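Local coordinates for glyoxylate-induced Protein (Pseudomonas aeruginosa, PDB 1SQ4) that is of unknown function but probably acts as a ureidoglycine aminohydrolase of the bicupin type, at residues A[214-219]-A[258-263]. Residues are numbered along the deposited sequence; the frame is centred on the assembly and turned at random.
Sequences HGLYVL and FRYLLY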
ATOM      1  N   HIS A 214       2.817 -22.674  12.798  1.00  7.64           N
ATOM      2  CA  HIS A 214       3.158 -23.003  14.163  1.00  6.32           C
ATOM      3  C   HIS A 214       3.318 -21.736  14.977  1.00  6.59           C
ATOM      4  O   HIS A 214       3.525 -20.653  14.427  1.00  6.06           O
ATOM      5  CB  HIS A 214       4.424 -23.851  14.242  1.00  6.12           C
ATOM      6  CG  HIS A 214       5.625 -23.226  13.611  1.00  5.66           C
ATOM      7  ND1 HIS A 214       5.759 -23.091  12.248  1.00  7.70           N
ATOM      8  CD2 HIS A 214       6.758 -22.725  14.153  1.00  5.79           C
ATOM      9  CE1 HIS A 214       6.924 -22.533  11.975  1.00  7.70           C
ATOM     10  NE2 HIS A 214       7.549 -22.301  13.114  1.00  8.43           N
ATOM     11  N   GLY A 215       3.203 -21.873  16.294  1.00  6.34           N
ATOM     12  CA  GLY A 215       3.309 -20.718  17.158  1.00  4.72           C
ATOM     13  C   GLY A 215       4.639 -20.613  17.852  1.00  4.63           C
ATOM     14  O   GLY A 215       5.339 -21.607  18.033  1.00  6.29           O
ATOM     15  N   LEU A 216       4.980 -19.386  18.230  1.00  3.90           N
ATOM     16  CA  LEU A 216       6.220 -19.075  18.928  1.00  3.81           C
ATOM     17  C   LEU A 216       5.879 -18.179  20.095  1.00  3.01           C
ATOM     18  O   LEU A 216       5.192 -17.186  19.914  1.00  4.21           O
ATOM     19  CB  LEU A 216       7.171 -18.322  18.001  1.00  3.24           C
ATOM     20  CG  LEU A 216       8.069 -19.133  17.086  1.00  5.19           C
ATOM     21  CD1 LEU A 216       7.352 -20.349  16.551  1.00  3.18           C
ATOM     22  CD2 LEU A 216       8.529 -18.234  15.941  1.00  6.42           C
ATOM     23  N   TYR A 217       6.353 -18.523  21.286  1.00  3.45           N
ATOM     24  CA  TYR A 217       6.097 -17.695  22.464  1.00  3.94           C
ATOM     25  C   TYR A 217       7.434 -17.390  23.124  1.00  3.63           C
ATOM     26  O   TYR A 217       8.077 -18.278  23.675  1.00  3.86           O
ATOM     27  CB  TYR A 217       5.173 -18.412  23.458  1.00  2.38           C
ATOM     28  CG  TYR A 217       4.836 -17.578  24.673  1.00  1.00           C
ATOM     29  CD1 TYR A 217       5.763 -17.388  25.688  1.00  1.00           C
ATOM     30  CD2 TYR A 217       3.606 -16.927  24.778  1.00  1.57           C
ATOM     31  CE1 TYR A 217       5.483 -16.572  26.775  1.00  1.00           C
ATOM     32  CE2 TYR A 217       3.314 -16.105  25.868  1.00  1.00           C
ATOM     33  CZ  TYR A 217       4.265 -15.935  26.864  1.00  1.14           C
ATOM     34  OH  TYR A 217       3.989 -15.140  27.953  1.00  1.92           O
ATOM     35  N   VAL A 218       7.854 -16.136  23.077  1.00  3.82           N
ATOM     36  CA  VAL A 218       9.138 -15.784  23.656  1.00  5.16           C
ATOM     37  C   VAL A 218       9.128 -15.924  25.174  1.00  5.09           C
ATOM     38  O   VAL A 218       8.416 -15.206  25.868  1.00  5.66           O
ATOM     39  CB  VAL A 218       9.538 -14.349  23.272  1.00  5.83           C
ATOM     40  CG1 VAL A 218      10.963 -14.074  23.707  1.00  4.39           C
ATOM     41  CG2 VAL A 218       9.389 -14.163  21.771  1.00  5.28           C
ATOM     42  N   LEU A 219       9.927 -16.857  25.678  1.00  5.07           N
ATOM     43  CA  LEU A 219      10.021 -17.092  27.108  1.00  5.62           C
ATOM     44  C   LEU A 219      11.030 -16.166  27.777  1.00  6.23           C
ATOM     45  O   LEU A 219      10.843 -15.748  28.918  1.00  5.05           O
ATOM     46  CB  LEU A 219      10.423 -18.544  27.402  1.00  4.13           C
ATOM     47  CG  LEU A 219       9.360 -19.626  27.211  1.00  4.29           C
ATOM     48  CD1 LEU A 219       9.911 -20.975  27.620  1.00  1.00           C
ATOM     49  CD2 LEU A 219       8.125 -19.276  28.029  1.00  3.79           C
ATOM     50  N   PHE A 258      18.215 -15.647  24.382  1.00 12.54           N
ATOM     51  CA  PHE A 258      16.911 -15.347  23.785  1.00 11.18           C
ATOM     52  C   PHE A 258      16.266 -16.669  23.423  1.00 10.37           C
ATOM     53  O   PHE A 258      16.822 -17.422  22.631  1.00 12.47           O
ATOM     54  CB  PHE A 258      17.079 -14.513  22.513  1.00  8.88           C
ATOM     55  CG  PHE A 258      15.818 -14.373  21.714  1.00  6.96           C
ATOM     56  CD1 PHE A 258      14.734 -13.662  22.218  1.00  6.76           C
ATOM     57  CD2 PHE A 258      15.706 -14.961  20.458  1.00  5.98           C
ATOM     58  CE1 PHE A 258      13.552 -13.539  21.482  1.00  4.92           C
ATOM     59  CE2 PHE A 258      14.529 -14.844  19.715  1.00  4.64           C
ATOM     60  CZ  PHE A 258      13.450 -14.128  20.229  1.00  3.40           C
ATOM     61  N   ARG A 259      15.100 -16.966  23.976  1.00  8.11           N
ATOM     62  CA  ARG A 259      14.504 -18.249  23.654  1.00  7.62           C
ATOM     63  C   ARG A 259      12.986 -18.267  23.673  1.00  7.07           C
ATOM     64  O   ARG A 259      12.357 -17.482  24.372  1.00  9.55           O
ATOM     65  CB  ARG A 259      15.087 -19.332  24.583  1.00  7.01           C
ATOM     66  CG  ARG A 259      15.101 -18.996  26.080  1.00  5.68           C
ATOM     67  CD  ARG A 259      16.129 -19.829  26.874  1.00  3.24           C
ATOM     68  NE  ARG A 259      15.979 -21.274  26.695  1.00  1.16           N
ATOM     69  CZ  ARG A 259      15.649 -22.123  27.663  1.00  1.00           C
ATOM     70  NH1 ARG A 259      15.428 -21.681  28.891  1.00  4.19           N
ATOM     71  NH2 ARG A 259      15.530 -23.418  27.403  1.00  1.00           N
ATOM     72  N   TYR A 260      12.389 -19.144  22.880  1.00  5.83           N
ATOM     73  CA  TYR A 260      10.952 -19.196  22.857  1.00  5.21           C
ATOM     74  C   TYR A 260      10.380 -20.574  22.760  1.00  6.00           C
ATOM     75  O   TYR A 260      10.975 -21.477  22.181  1.00  7.94           O
ATOM     76  CB  TYR A 260      10.399 -18.345  21.722  1.00  6.24           C
ATOM     77  CG  TYR A 260      10.986 -18.637  20.365  1.00  7.97           C
ATOM     78  CD1 TYR A 260      11.852 -17.724  19.753  1.00  7.85           C
ATOM     79  CD2 TYR A 260      10.638 -19.793  19.656  1.00  9.19           C
ATOM     80  CE1 TYR A 260      12.350 -17.947  18.476  1.00  6.81           C
ATOM     81  CE2 TYR A 260      11.134 -20.021  18.369  1.00  7.20           C
ATOM     82  CZ  TYR A 260      11.984 -19.093  17.790  1.00  8.26           C
ATOM     83  OH  TYR A 260      12.461 -19.282  16.514  1.00 10.38           O
ATOM     84  N   LEU A 261       9.208 -20.723  23.354  1.00  6.95           N
ATOM     85  CA  LEU A 261       8.483 -21.977  23.346  1.00  7.03           C
ATOM     86  C   LEU A 261       7.854 -22.101  21.962  1.00  7.56           C
ATOM     87  O   LEU A 261       7.301 -21.137  21.438  1.00  9.24           O
ATOM     88  CB  LEU A 261       7.402 -21.922  24.419  1.00  7.02           C
ATOM     89  CG  LEU A 261       6.424 -23.079  24.503  1.00  7.68           C
ATOM     90  CD1 LEU A 261       7.104 -24.292  25.112  1.00  8.99           C
ATOM     91  CD2 LEU A 261       5.238 -22.651  25.344  1.00  8.14           C
ATOM     92  N   LEU A 262       7.940 -23.285  21.371  1.00  7.32           N
ATOM     93  CA  LEU A 262       7.390 -23.519  20.042  1.00  5.02           C
ATOM     94  C   LEU A 262       6.593 -24.809  19.978  1.00  4.34           C
ATOM     95  O   LEU A 262       7.011 -25.840  20.512  1.00  5.08           O
ATOM     96  CB  LEU A 262       8.533 -23.577  19.022  1.00  4.86           C
ATOM     97  CG  LEU A 262       8.222 -23.917  17.556  1.00  3.10           C
ATOM     98  CD1 LEU A 262       9.408 -23.515  16.704  1.00  1.00           C
ATOM     99  CD2 LEU A 262       7.918 -25.395  17.381  1.00  2.75           C
ATOM    100  N   TYR A 263       5.448 -24.753  19.311  1.00  4.12           N
ATOM    101  CA  TYR A 263       4.603 -25.932  19.149  1.00  5.68           C
ATOM    102  C   TYR A 263       4.174 -26.085  17.701  1.00  5.96           C
ATOM    103  O   TYR A 263       3.843 -25.103  17.041  1.00  5.20           O
ATOM    104  CB  TYR A 263       3.377 -25.859  20.075  1.00  4.76           C
ATOM    105  CG  TYR A 263       2.578 -24.569  20.034  1.00  5.70           C
ATOM    106  CD1 TYR A 263       1.498 -24.412  19.169  1.00  6.47           C
ATOM    107  CD2 TYR A 263       2.874 -23.523  20.905  1.00  8.46           C
ATOM    108  CE1 TYR A 263       0.723 -23.242  19.183  1.00  6.51           C
ATOM    109  CE2 TYR A 263       2.114 -22.351  20.930  1.00  7.22           C
ATOM    110  CZ  TYR A 263       1.040 -22.214  20.071  1.00  8.39           C
ATOM    111  OH  TYR A 263       0.285 -21.055  20.119  1.00  6.14           O
TER
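Leu-216 and Tyr-260 lie side by side and point the same way, on the face of the sheet they share with Val-218 and Leu-262. Leu-216 CG sits 3.4 Å from Tyr-260 CE2, and its CB comes over one face of the ring. A chi1 of 52° sets Tyr-260 CG between the backbone N and the carbonyl carbon; the hydroxyl of this tyrosine is hydrogen-bonded to Tyr-225 OH. Leu-216 CD1 also meets Leu-262 CD1 at 3.8 Å, and the same methyl of Leu-262 touches the imidazole carbon CD2 of His-214. Val-218 crosses Phe-258 at about a right angle, its CG1 against CE1 of the phenyl ring.

The reverse face carries Gly-215, Tyr-217, Leu-261 and Tyr-263. Here the Tyr-263 ring lies over the glycine backbone in a CH-pi contact: Gly-215 CA is 4.2 Å from the ring centroid, displaced toward the rim. Gln-70 takes the hydroxyl of Tyr-263. Tyr-217 keeps only CB near Leu-261; its ring leads away to an edge-to-face meeting with His-139.

Antiparallel pairing joins the backbones. Tyr-217 N to Leu-261 O (2.8 Å) and Leu-261 N to Tyr-217 O (2.7 Å) form one hydrogen-bonded pair, and Leu-219 N reaches Arg-259 O at 2.8 Å. Gly-215 and Tyr-263 are joined more weakly, at 3.4 Å for Gly-215 N to Tyr-263 O. The strands belong to the C-terminal cupin barrel, between neighbours 239-244 and 191-198. Three short backbone bonds and a weak pair thus hold the strands together, while apolar groups dominate both faces between them; the hydroxyls of Tyr-260 and Tyr-263, and Arg-259, whose NE bonds Asn-197 and whose NH2 is salt-bridged to Glu-161, find their partners beyond this strand pair.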